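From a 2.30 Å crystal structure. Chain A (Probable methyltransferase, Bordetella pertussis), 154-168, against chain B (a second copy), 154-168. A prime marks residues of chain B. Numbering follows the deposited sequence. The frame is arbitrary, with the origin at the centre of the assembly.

Chain A 154-168: SLNVAQALQLAAWEL
Chain B 154-168: SLNVAQALQLAAWEL

Two copies of one helix, 157-168 in each chain, pack across an exact two-fold axis. Their axes come within 10.4 Å and their N-to-C directions diverge by 64° (signed crossing angle -64°). Register is set at Leu163′, whose CA lies 6.8 Å from Leu163 CA; together the stretches bury 586 Å².

Along chain B, Ser154′ and Leu155′ are extended and poorly ordered, with phi/psi of -79/98° and -120/148°. Asn156′ (-39/143°, chi1 t) is the N-cap: its carboxamide oxygen accepts from the amide of Ala158′ and, weakly, from that of Gln159′, which also bonds weakly to Asn156′ O; a short polar side chain suits this task. From Val157′ onward the backbone is helical, with phi near -60° and psi near -45° through most of its length, and i to i+4 hydrogen bonds run from Ala160′ N to Asn156′ O onward.

Gln159′ (m, t) points sideways, and its CB lies 3.2 Å from Gln162 OE1. Ala160′ and Ala164′ point away from the partner. Gln162′, fully extended (t, t), points toward chain A, long enough for its amide to reach the partner helix; Gln162′ NE2 stands 3.5 Å from Gln162 NE2, while its OE1 is buried without a polar partner.

Leu163′ (m, t) starts sideways, but its end turns inward. Leu163′ CD2 meets Leu163 CD2 at 3.5 Å and Trp166 CB at 3.6 Å, so a branched apolar side chain fills the space beside the axis.

Trp166′ (chi1 t, chi2 -105°) points toward the partner. Its indole offers an apolar rim to its twin, Trp166′ CD1 4.0 Å from Trp166 CD1, planes at 80°, and an N-H to a carboxylate: Trp166′ NE1 donates to Glu167 OE2 at 2.8 Å (152°).

Glu167′ (m, m, chi3 -17°) reciprocates, accepting from Trp166 NE1. Glu167′ OE2 lies 4.0 Å from Glu167 OE2, a proximity of like charges, although both carboxylates also have hydrogen bonds elsewhere in the structure.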

# COMPACT_ATOMS: atom_id res chain seq x y z
N SER A 154 -12.85 3.98 2.54
CA SER A 154 -12.46 3.82 3.93
C SER A 154 -11.54 2.62 4.12
O SER A 154 -12.00 1.48 4.22
CB SER A 154 -13.69 3.68 4.82
OG SER A 154 -14.30 4.94 5.05
N LEU A 155 -10.24 2.87 4.16
CA LEU A 155 -9.25 1.81 4.33
C LEU A 155 -8.42 2.02 5.59
O LEU A 155 -8.17 3.16 5.99
CB LEU A 155 -8.34 1.72 3.11
CG LEU A 155 -8.06 3.04 2.37
CD1 LEU A 155 -8.05 4.20 3.35
CD2 LEU A 155 -6.75 2.96 1.61
N ASN A 156 -8.00 0.93 6.21
CA ASN A 156 -7.20 0.99 7.43
C ASN A 156 -6.17 2.12 7.38
O ASN A 156 -5.59 2.40 6.33
CB ASN A 156 -6.50 -0.34 7.68
CG ASN A 156 -5.62 -0.32 8.92
OD1 ASN A 156 -4.41 -0.12 8.83
ND2 ASN A 156 -6.23 -0.51 10.08
N VAL A 157 -5.95 2.77 8.52
CA VAL A 157 -5.01 3.85 8.61
C VAL A 157 -3.62 3.33 8.31
O VAL A 157 -2.78 4.03 7.76
CB VAL A 157 -5.06 4.49 10.03
CG1 VAL A 157 -4.05 5.63 10.19
CG2 VAL A 157 -6.47 4.99 10.31
N ALA A 158 -3.34 2.08 8.63
CA ALA A 158 -2.00 1.59 8.34
C ALA A 158 -1.83 1.40 6.81
O ALA A 158 -0.72 1.45 6.29
CB ALA A 158 -1.70 0.32 9.10
N GLN A 159 -2.94 1.16 6.12
CA GLN A 159 -2.93 1.02 4.67
C GLN A 159 -2.76 2.38 4.01
O GLN A 159 -1.87 2.57 3.18
CB GLN A 159 -4.19 0.30 4.23
CG GLN A 159 -4.20 -1.15 4.74
CD GLN A 159 -5.60 -1.75 4.83
OE1 GLN A 159 -6.57 -1.22 4.25
NE2 GLN A 159 -5.71 -2.87 5.56
N ALA A 160 -3.56 3.35 4.46
CA ALA A 160 -3.31 4.73 4.10
C ALA A 160 -1.82 5.05 4.27
O ALA A 160 -1.18 5.56 3.36
CB ALA A 160 -4.15 5.68 4.90
N LEU A 161 -1.27 4.69 5.42
CA LEU A 161 0.14 4.96 5.70
C LEU A 161 1.09 4.28 4.72
O LEU A 161 2.08 4.88 4.26
CB LEU A 161 0.52 4.55 7.12
CG LEU A 161 0.47 5.71 8.08
CD1 LEU A 161 1.09 5.32 9.40
CD2 LEU A 161 1.22 6.84 7.47
N GLN A 162 0.83 3.02 4.42
CA GLN A 162 1.72 2.35 3.49
C GLN A 162 1.70 3.05 2.10
O GLN A 162 2.76 3.29 1.50
CB GLN A 162 1.34 0.87 3.39
CG GLN A 162 2.46 0.01 2.86
CD GLN A 162 2.05 -1.44 2.73
OE1 GLN A 162 2.86 -2.31 2.40
NE2 GLN A 162 0.76 -1.72 2.99
N LEU A 163 0.51 3.38 1.61
CA LEU A 163 0.42 4.09 0.35
C LEU A 163 1.24 5.40 0.43
O LEU A 163 2.04 5.66 -0.43
CB LEU A 163 -1.03 4.35 -0.08
CG LEU A 163 -1.74 3.08 -0.45
CD1 LEU A 163 -3.05 3.38 -1.10
CD2 LEU A 163 -0.86 2.28 -1.38
N ALA A 164 1.02 6.21 1.46
CA ALA A 164 1.75 7.47 1.59
C ALA A 164 3.26 7.29 1.62
O ALA A 164 4.03 7.99 0.95
CB ALA A 164 1.32 8.17 2.85
N ALA A 165 3.69 6.31 2.40
CA ALA A 165 5.08 6.04 2.53
C ALA A 165 5.65 5.47 1.23
O ALA A 165 6.81 5.71 0.91
CB ALA A 165 5.33 5.08 3.72
N TRP A 166 4.86 4.70 0.49
CA TRP A 166 5.32 4.22 -0.82
C TRP A 166 5.52 5.43 -1.77
O TRP A 166 6.58 5.61 -2.35
CB TRP A 166 4.39 3.08 -1.37
CG TRP A 166 4.43 3.04 -2.80
CD1 TRP A 166 3.47 3.47 -3.64
CD2 TRP A 166 5.53 2.62 -3.61
NE1 TRP A 166 3.88 3.34 -4.94
CE2 TRP A 166 5.15 2.81 -4.96
CE3 TRP A 166 6.81 2.10 -3.33
CZ2 TRP A 166 5.99 2.53 -6.03
CZ3 TRP A 166 7.65 1.80 -4.40
CH2 TRP A 166 7.23 2.01 -5.73
N GLU A 167 4.52 6.28 -1.89
CA GLU A 167 4.64 7.51 -2.71
C GLU A 167 5.85 8.38 -2.37
O GLU A 167 6.60 8.84 -3.24
CB GLU A 167 3.38 8.34 -2.54
CG GLU A 167 2.17 7.67 -3.34
CD GLU A 167 2.33 7.71 -4.87
OE1 GLU A 167 3.16 8.49 -5.39
OE2 GLU A 167 1.64 6.95 -5.58
N LEU A 168 6.05 8.56 -1.07
CA LEU A 168 7.17 9.32 -0.58
C LEU A 168 8.47 8.65 -0.89
O LEU A 168 9.41 9.27 -1.32
CB LEU A 168 7.03 9.55 0.92
CG LEU A 168 6.04 10.67 1.24
CD1 LEU A 168 5.80 10.70 2.72
CD2 LEU A 168 6.63 11.99 0.75
N SER B 154 11.25 -7.57 1.85
CA SER B 154 10.30 -8.67 1.98
C SER B 154 9.05 -8.22 2.73
O SER B 154 9.03 -8.18 3.96
CB SER B 154 10.95 -9.85 2.71
OG SER B 154 11.79 -10.58 1.83
N LEU B 155 8.00 -7.90 1.98
CA LEU B 155 6.75 -7.45 2.56
C LEU B 155 5.60 -8.38 2.17
O LEU B 155 5.60 -8.95 1.08
CB LEU B 155 6.43 -6.02 2.14
CG LEU B 155 6.92 -5.60 0.75
CD1 LEU B 155 6.90 -6.78 -0.20
CD2 LEU B 155 6.08 -4.45 0.21
N ASN B 156 4.63 -8.52 3.07
CA ASN B 156 3.47 -9.38 2.81
C ASN B 156 2.99 -9.29 1.37
O ASN B 156 3.01 -8.21 0.77
CB ASN B 156 2.33 -9.03 3.77
CG ASN B 156 1.09 -9.88 3.53
OD1 ASN B 156 0.16 -9.45 2.85
ND2 ASN B 156 1.08 -11.08 4.09
N VAL B 157 2.56 -10.42 0.82
CA VAL B 157 2.07 -10.46 -0.54
C VAL B 157 0.83 -9.60 -0.66
O VAL B 157 0.57 -9.00 -1.69
CB VAL B 157 1.76 -11.93 -0.94
CG1 VAL B 157 1.20 -12.04 -2.36
CG2 VAL B 157 3.01 -12.79 -0.79
N ALA B 158 0.06 -9.48 0.40
CA ALA B 158 -1.13 -8.64 0.27
C ALA B 158 -0.73 -7.15 0.21
O ALA B 158 -1.45 -6.32 -0.34
CB ALA B 158 -2.12 -8.91 1.40
N GLN B 159 0.42 -6.83 0.80
CA GLN B 159 0.95 -5.47 0.77
C GLN B 159 1.52 -5.17 -0.61
O GLN B 159 1.16 -4.17 -1.23
CB GLN B 159 1.97 -5.30 1.87
CG GLN B 159 1.29 -5.40 3.25
CD GLN B 159 2.25 -5.79 4.38
OE1 GLN B 159 3.48 -5.72 4.23
NE2 GLN B 159 1.68 -6.21 5.52
N ALA B 160 2.35 -6.09 -1.12
CA ALA B 160 2.73 -6.03 -2.51
C ALA B 160 1.50 -5.78 -3.38
O ALA B 160 1.49 -4.87 -4.21
CB ALA B 160 3.44 -7.27 -2.95
N LEU B 161 0.44 -6.55 -3.15
CA LEU B 161 -0.78 -6.40 -3.94
C LEU B 161 -1.42 -5.03 -3.81
O LEU B 161 -1.88 -4.44 -4.81
CB LEU B 161 -1.81 -7.46 -3.56
CG LEU B 161 -1.78 -8.64 -4.49
CD1 LEU B 161 -2.97 -9.54 -4.24
CD2 LEU B 161 -1.79 -8.14 -5.89
N GLN B 162 -1.49 -4.51 -2.60
CA GLN B 162 -2.10 -3.21 -2.44
C GLN B 162 -1.29 -2.13 -3.23
O GLN B 162 -1.88 -1.29 -3.94
CB GLN B 162 -2.22 -2.86 -0.96
CG GLN B 162 -3.25 -1.79 -0.69
CD GLN B 162 -3.32 -1.43 0.78
OE1 GLN B 162 -4.18 -0.64 1.21
NE2 GLN B 162 -2.43 -2.02 1.58
N LEU B 163 0.04 -2.16 -3.10
CA LEU B 163 0.85 -1.23 -3.85
C LEU B 163 0.55 -1.37 -5.35
O LEU B 163 0.30 -0.39 -6.01
CB LEU B 163 2.35 -1.39 -3.54
CG LEU B 163 2.68 -0.95 -2.15
CD1 LEU B 163 4.16 -0.88 -1.96
CD2 LEU B 163 2.04 0.38 -1.88
N ALA B 164 0.59 -2.58 -5.89
CA ALA B 164 0.33 -2.79 -7.32
C ALA B 164 -1.03 -2.26 -7.76
O ALA B 164 -1.18 -1.58 -8.78
CB ALA B 164 0.42 -4.25 -7.64
N ALA B 165 -2.03 -2.58 -6.96
CA ALA B 165 -3.36 -2.17 -7.26
C ALA B 165 -3.52 -0.65 -7.11
O ALA B 165 -4.29 -0.04 -7.83
CB ALA B 165 -4.37 -2.92 -6.36
N TRP B 166 -2.79 -0.04 -6.17
CA TRP B 166 -2.82 1.42 -6.07
C TRP B 166 -2.20 2.04 -7.35
O TRP B 166 -2.81 2.88 -8.01
CB TRP B 166 -2.18 1.91 -4.72
CG TRP B 166 -1.65 3.23 -4.85
CD1 TRP B 166 -0.35 3.56 -4.95
CD2 TRP B 166 -2.40 4.44 -5.00
NE1 TRP B 166 -0.22 4.92 -5.14
CE2 TRP B 166 -1.47 5.48 -5.18
CE3 TRP B 166 -3.77 4.74 -5.02
CZ2 TRP B 166 -1.85 6.81 -5.38
CZ3 TRP B 166 -4.16 6.06 -5.21
CH2 TRP B 166 -3.20 7.08 -5.38
N GLU B 167 -1.02 1.60 -7.74
CA GLU B 167 -0.39 2.07 -9.00
C GLU B 167 -1.27 1.94 -10.23
O GLU B 167 -1.40 2.86 -11.05
CB GLU B 167 0.90 1.29 -9.22
CG GLU B 167 2.03 1.79 -8.21
CD GLU B 167 2.52 3.22 -8.48
OE1 GLU B 167 2.29 3.76 -9.57
OE2 GLU B 167 3.15 3.83 -7.59
N LEU B 168 -1.91 0.78 -10.33
CA LEU B 168 -2.80 0.51 -11.42
C LEU B 168 -4.01 1.39 -11.37
O LEU B 168 -4.44 1.94 -12.36
CB LEU B 168 -3.22 -0.96 -11.42
CG LEU B 168 -2.13 -1.86 -12.00
CD1 LEU B 168 -2.51 -3.29 -11.76
CD2 LEU B 168 -2.00 -1.56 -13.48